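Local coordinates for protein Nrps/pks (Streptomyces albus, PDB 4OPE) that probably catalyses decarboxylative condensation of acyl and extender units as a ketosynthase domain of the oxazolomycin "AT-less" polyketide synthase, at residues L525-R539 with L544-A556. Numbering follows the deposited sequence.
Sequences LTGTASRAAAPATGR and LAEAWVRGAPVAA
Strand 525-528 and helix 544-550 run 29° from parallel with axes 7.2 Å apart; the chain from Ala529 onward then folds back along the helix, and Ser530 N donates to Arg550 O (3.1 Å) at the helix's C-terminal end. There Gly551, with positive phi, closes a Schellman motif and lies against the Ala529 methyl, where a CB on it would clash. Water 1 also donates to Arg550 O and bridges to Thr528 O and Ser530 OG. Val549 packs both methyls against the near side of the strand: CG2 meets Leu525 CB at 3.6 Å, while CG1, anti to the backbone N (chi1 172°), faces the Thr526-Gly527 peptide. Arg550 turns the other way, its chain bending at chi3 (-80°) so that the guanidinium lies edge-on to the returning loop. NE and NH2 grip Ala534 O side-on, at 2.7 and 2.9 Å, in the guanidinium plane; NH2 adds a weak bond to Pro535 O and one to water 2. A leucine here would probably leave both carbonyls without these donors and the loop less firmly tied to the helix. Farther along, Leu544 CD2 packs on Ala536 CB (3.8 Å) and under one face of the Arg539 guanidinium, whose NH2 reaches Ala555 O at 2.9 Å. Strand 524-528 edges a three-stranded antiparallel sheet beside strand 496-502, and the helix covers that sheet, with Ala545 and Trp548 resting on strands 449-455 and 496-502.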
loop_
_atom_site.group_PDB
_atom_site.type_symbol
_atom_site.label_atom_id
_atom_site.label_comp_id
_atom_site.label_asym_id
_atom_site.label_seq_id
_atom_site.Cartn_x
_atom_site.Cartn_y
_atom_site.Cartn_z
ATOM N N LEU A 525 -19.605 -13.913 -41.194
ATOM C CA LEU A 525 -18.528 -14.864 -41.441
ATOM C C LEU A 525 -17.927 -15.325 -40.110
ATOM O O LEU A 525 -17.866 -14.572 -39.172
ATOM C CB LEU A 525 -17.431 -14.234 -42.281
ATOM C CG LEU A 525 -17.831 -13.392 -43.495
ATOM C CD1 LEU A 525 -16.610 -12.718 -44.129
ATOM C CD2 LEU A 525 -18.574 -14.234 -44.514
ATOM N N THR A 526 -17.475 -16.567 -40.040
ATOM C CA THR A 526 -16.879 -17.064 -38.840
ATOM C C THR A 526 -15.656 -17.874 -39.191
ATOM O O THR A 526 -15.570 -18.431 -40.263
ATOM C CB THR A 526 -17.821 -17.957 -37.995
ATOM O OG1 THR A 526 -18.028 -19.187 -38.676
ATOM C CG2 THR A 526 -19.149 -17.304 -37.740
ATOM N N GLY A 527 -14.704 -17.945 -38.274
ATOM C CA GLY A 527 -13.568 -18.806 -38.486
ATOM C C GLY A 527 -12.661 -18.812 -37.297
ATOM O O GLY A 527 -12.918 -18.144 -36.326
ATOM N N THR A 528 -11.617 -19.600 -37.361
ATOM C CA THR A 528 -10.621 -19.595 -36.315
ATOM C C THR A 528 -9.361 -19.021 -36.910
ATOM O O THR A 528 -9.049 -19.253 -38.074
ATOM C CB THR A 528 -10.404 -21.004 -35.755
ATOM O OG1 THR A 528 -11.556 -21.355 -34.987
ATOM C CG2 THR A 528 -9.218 -21.018 -34.822
ATOM N N ALA A 529 -8.657 -18.223 -36.127
ATOM C CA ALA A 529 -7.482 -17.573 -36.658
ATOM C C ALA A 529 -6.448 -18.631 -36.978
ATOM O O ALA A 529 -6.462 -19.691 -36.385
ATOM C CB ALA A 529 -6.916 -16.579 -35.657
ATOM N N SER A 530 -5.563 -18.325 -37.915
ATOM C CA SER A 530 -4.372 -19.145 -38.160
ATOM C C SER A 530 -3.184 -18.212 -38.300
ATOM O O SER A 530 -3.336 -17.030 -38.581
ATOM C CB SER A 530 -4.542 -20.051 -39.399
ATOM O OG SER A 530 -5.018 -19.307 -40.498
ATOM N N ARG A 531 -1.999 -18.748 -38.099
ATOM C CA ARG A 531 -0.817 -17.923 -38.070
ATOM C C ARG A 531 -0.495 -17.483 -39.476
ATOM O O ARG A 531 -0.757 -18.196 -40.430
ATOM C CB ARG A 531 0.345 -18.677 -37.443
ATOM C CG ARG A 531 -0.016 -19.181 -36.050
ATOM C CD ARG A 531 1.112 -19.967 -35.436
ATOM N NE ARG A 531 0.855 -20.264 -34.037
ATOM C CZ ARG A 531 1.586 -21.108 -33.316
ATOM N NH1 ARG A 531 2.608 -21.747 -33.860
ATOM N NH2 ARG A 531 1.305 -21.329 -32.041
ATOM N N ALA A 532 0.046 -16.273 -39.568
ATOM C CA ALA A 532 0.365 -15.574 -40.812
ATOM C C ALA A 532 -0.770 -15.517 -41.839
ATOM O O ALA A 532 -0.527 -15.435 -43.049
ATOM C CB ALA A 532 1.639 -16.134 -41.424
ATOM N N ALA A 533 -2.004 -15.511 -41.363
ATOM C CA ALA A 533 -3.140 -15.400 -42.274
ATOM C C ALA A 533 -2.998 -14.214 -43.221
ATOM O O ALA A 533 -2.443 -13.170 -42.887
ATOM C CB ALA A 533 -4.436 -15.302 -41.521
ATOM N N ALA A 534 -3.505 -14.392 -44.421
ATOM C CA ALA A 534 -3.395 -13.344 -45.402
ATOM C C ALA A 534 -4.100 -12.100 -44.891
ATOM O O ALA A 534 -5.279 -12.130 -44.489
ATOM C CB ALA A 534 -3.976 -13.792 -46.748
ATOM N N PRO A 535 -3.376 -10.999 -44.896
ATOM C CA PRO A 535 -4.016 -9.735 -44.540
ATOM C C PRO A 535 -5.077 -9.295 -45.580
ATOM O O PRO A 535 -5.247 -9.928 -46.613
ATOM C CB PRO A 535 -2.831 -8.739 -44.492
ATOM C CG PRO A 535 -1.775 -9.345 -45.398
ATOM C CD PRO A 535 -1.962 -10.842 -45.302
ATOM N N ALA A 536 -5.741 -8.189 -45.313
ATOM C CA ALA A 536 -6.771 -7.706 -46.166
ATOM C C ALA A 536 -6.199 -7.322 -47.507
ATOM O O ALA A 536 -5.110 -6.782 -47.566
ATOM C CB ALA A 536 -7.472 -6.508 -45.535
ATOM N N THR A 537 -6.979 -7.583 -48.563
ATOM C CA THR A 537 -6.599 -7.288 -49.923
ATOM C C THR A 537 -6.915 -5.856 -50.299
ATOM O O THR A 537 -6.567 -5.420 -51.399
ATOM C CB THR A 537 -7.282 -8.264 -50.924
ATOM O OG1 THR A 537 -8.736 -8.197 -50.854
ATOM C CG2 THR A 537 -6.818 -9.651 -50.669
ATOM N N GLY A 538 -7.574 -5.138 -49.390
ATOM C CA GLY A 538 -7.916 -3.729 -49.564
ATOM C C GLY A 538 -8.750 -3.277 -48.369
ATOM O O GLY A 538 -9.011 -4.061 -47.465
ATOM N N ARG A 539 -9.193 -2.025 -48.367
ATOM C CA ARG A 539 -9.884 -1.440 -47.202
ATOM C C ARG A 539 -11.426 -1.420 -47.249
ATOM O O ARG A 539 -12.054 -0.911 -46.331
ATOM C CB ARG A 539 -9.334 -0.021 -46.909
ATOM C CG ARG A 539 -7.915 0.045 -46.248
ATOM C CD ARG A 539 -7.680 -0.710 -44.894
ATOM N NE ARG A 539 -8.498 -0.291 -43.718
ATOM C CZ ARG A 539 -8.308 -0.699 -42.443
ATOM N NH1 ARG A 539 -7.320 -1.545 -42.127
ATOM N NH2 ARG A 539 -9.108 -0.261 -41.460
ATOM N N LEU A 544 -12.085 -6.485 -45.335
ATOM C CA LEU A 544 -11.724 -6.421 -43.915
ATOM C C LEU A 544 -12.341 -7.545 -43.137
ATOM O O LEU A 544 -11.654 -8.246 -42.394
ATOM C CB LEU A 544 -12.140 -5.083 -43.303
ATOM C CG LEU A 544 -11.455 -3.853 -43.960
ATOM C CD1 LEU A 544 -11.832 -2.553 -43.267
ATOM C CD2 LEU A 544 -9.953 -4.019 -43.978
ATOM N N ALA A 545 -13.631 -7.729 -43.335
ATOM C CA ALA A 545 -14.330 -8.859 -42.777
ATOM C C ALA A 545 -13.645 -10.166 -43.083
ATOM O O ALA A 545 -13.422 -10.963 -42.214
ATOM C CB ALA A 545 -15.747 -8.886 -43.308
ATOM N N GLU A 546 -13.308 -10.416 -44.327
ATOM C CA GLU A 546 -12.718 -11.727 -44.671
ATOM C C GLU A 546 -11.339 -11.951 -44.015
ATOM O O GLU A 546 -10.970 -13.062 -43.659
ATOM C CB GLU A 546 -12.658 -11.904 -46.201
ATOM C CG GLU A 546 -14.034 -12.163 -46.859
ATOM C CD GLU A 546 -13.990 -12.202 -48.408
ATOM O OE1 GLU A 546 -13.231 -11.405 -49.015
ATOM O OE2 GLU A 546 -14.710 -13.029 -49.035
ATOM N N ALA A 547 -10.579 -10.883 -43.859
ATOM C CA ALA A 547 -9.254 -10.972 -43.291
ATOM C C ALA A 547 -9.316 -11.262 -41.809
ATOM O O ALA A 547 -8.575 -12.067 -41.319
ATOM C CB ALA A 547 -8.505 -9.671 -43.550
ATOM N N TRP A 548 -10.223 -10.587 -41.108
ATOM C CA TRP A 548 -10.464 -10.807 -39.717
ATOM C C TRP A 548 -10.798 -12.238 -39.409
ATOM O O TRP A 548 -10.239 -12.832 -38.486
ATOM C CB TRP A 548 -11.605 -9.909 -39.257
ATOM C CG TRP A 548 -11.921 -10.029 -37.796
ATOM C CD1 TRP A 548 -13.040 -10.624 -37.218
ATOM C CD2 TRP A 548 -11.113 -9.582 -36.743
ATOM N NE1 TRP A 548 -12.946 -10.544 -35.865
ATOM C CE2 TRP A 548 -11.771 -9.905 -35.548
ATOM C CE3 TRP A 548 -9.892 -8.927 -36.689
ATOM C CZ2 TRP A 548 -11.241 -9.592 -34.306
ATOM C CZ3 TRP A 548 -9.348 -8.615 -35.449
ATOM C CH2 TRP A 548 -10.025 -8.950 -34.276
ATOM N N VAL A 549 -11.732 -12.798 -40.152
ATOM C CA VAL A 549 -12.075 -14.211 -40.002
ATOM C C VAL A 549 -10.915 -15.185 -40.287
ATOM O O VAL A 549 -10.798 -16.222 -39.606
ATOM C CB VAL A 549 -13.341 -14.534 -40.820
ATOM C CG1 VAL A 549 -13.627 -16.015 -40.854
ATOM C CG2 VAL A 549 -14.510 -13.792 -40.172
ATOM N N ARG A 550 -10.029 -14.854 -41.225
ATOM C CA ARG A 550 -8.793 -15.689 -41.396
ATOM C C ARG A 550 -7.813 -15.643 -40.217
ATOM O O ARG A 550 -6.985 -16.572 -40.052
ATOM C CB ARG A 550 -7.967 -15.270 -42.598
ATOM C CG ARG A 550 -8.634 -15.361 -43.944
ATOM C CD ARG A 550 -7.589 -15.154 -45.017
ATOM N NE ARG A 550 -7.238 -13.756 -45.263
ATOM C CZ ARG A 550 -7.937 -12.949 -46.050
ATOM N NH1 ARG A 550 -9.070 -13.348 -46.638
ATOM N NH2 ARG A 550 -7.532 -11.717 -46.225
ATOM N N GLY A 551 -7.875 -14.558 -39.443
ATOM C CA GLY A 551 -7.003 -14.361 -38.283
ATOM C C GLY A 551 -6.175 -13.098 -38.325
ATOM O O GLY A 551 -5.352 -12.868 -37.437
ATOM N N ALA A 552 -6.400 -12.271 -39.332
ATOM C CA ALA A 552 -5.575 -11.096 -39.570
ATOM C C ALA A 552 -6.084 -9.908 -38.791
ATOM O O ALA A 552 -7.288 -9.708 -38.688
ATOM C CB ALA A 552 -5.561 -10.744 -41.055
ATOM N N PRO A 553 -5.172 -9.084 -38.270
ATOM C CA PRO A 553 -5.669 -7.932 -37.524
ATOM C C PRO A 553 -6.162 -6.900 -38.485
ATOM O O PRO A 553 -5.618 -6.784 -39.524
ATOM C CB PRO A 553 -4.420 -7.378 -36.817
ATOM C CG PRO A 553 -3.240 -7.905 -37.599
ATOM C CD PRO A 553 -3.697 -9.164 -38.306
ATOM N N VAL A 554 -7.152 -6.125 -38.082
ATOM C CA VAL A 554 -7.589 -4.974 -38.814
ATOM C C VAL A 554 -7.439 -3.729 -37.917
ATOM O O VAL A 554 -7.829 -3.731 -36.763
ATOM C CB VAL A 554 -9.055 -5.192 -39.213
ATOM C CG1 VAL A 554 -9.679 -3.878 -39.676
ATOM C CG2 VAL A 554 -9.163 -6.302 -40.262
ATOM N N ALA A 555 -6.862 -2.664 -38.449
ATOM C CA ALA A 555 -6.651 -1.444 -37.682
ATOM C C ALA A 555 -7.937 -0.672 -37.585
ATOM O O ALA A 555 -8.708 -0.602 -38.569
ATOM C CB ALA A 555 -5.608 -0.573 -38.359
ATOM N N ALA A 556 -8.167 -0.086 -36.413
ATOM C CA ALA A 556 -9.237 0.917 -36.239
ATOM C C ALA A 556 -8.777 2.242 -36.865
ATOM O O ALA A 556 -7.595 2.628 -36.746
ATOM C CB ALA A 556 -9.584 1.120 -34.760
HETATM O O HOH W 1 -7.721 -19.253 -40.718
HETATM O O HOH W 2 -9.103 -9.540 -47.526
#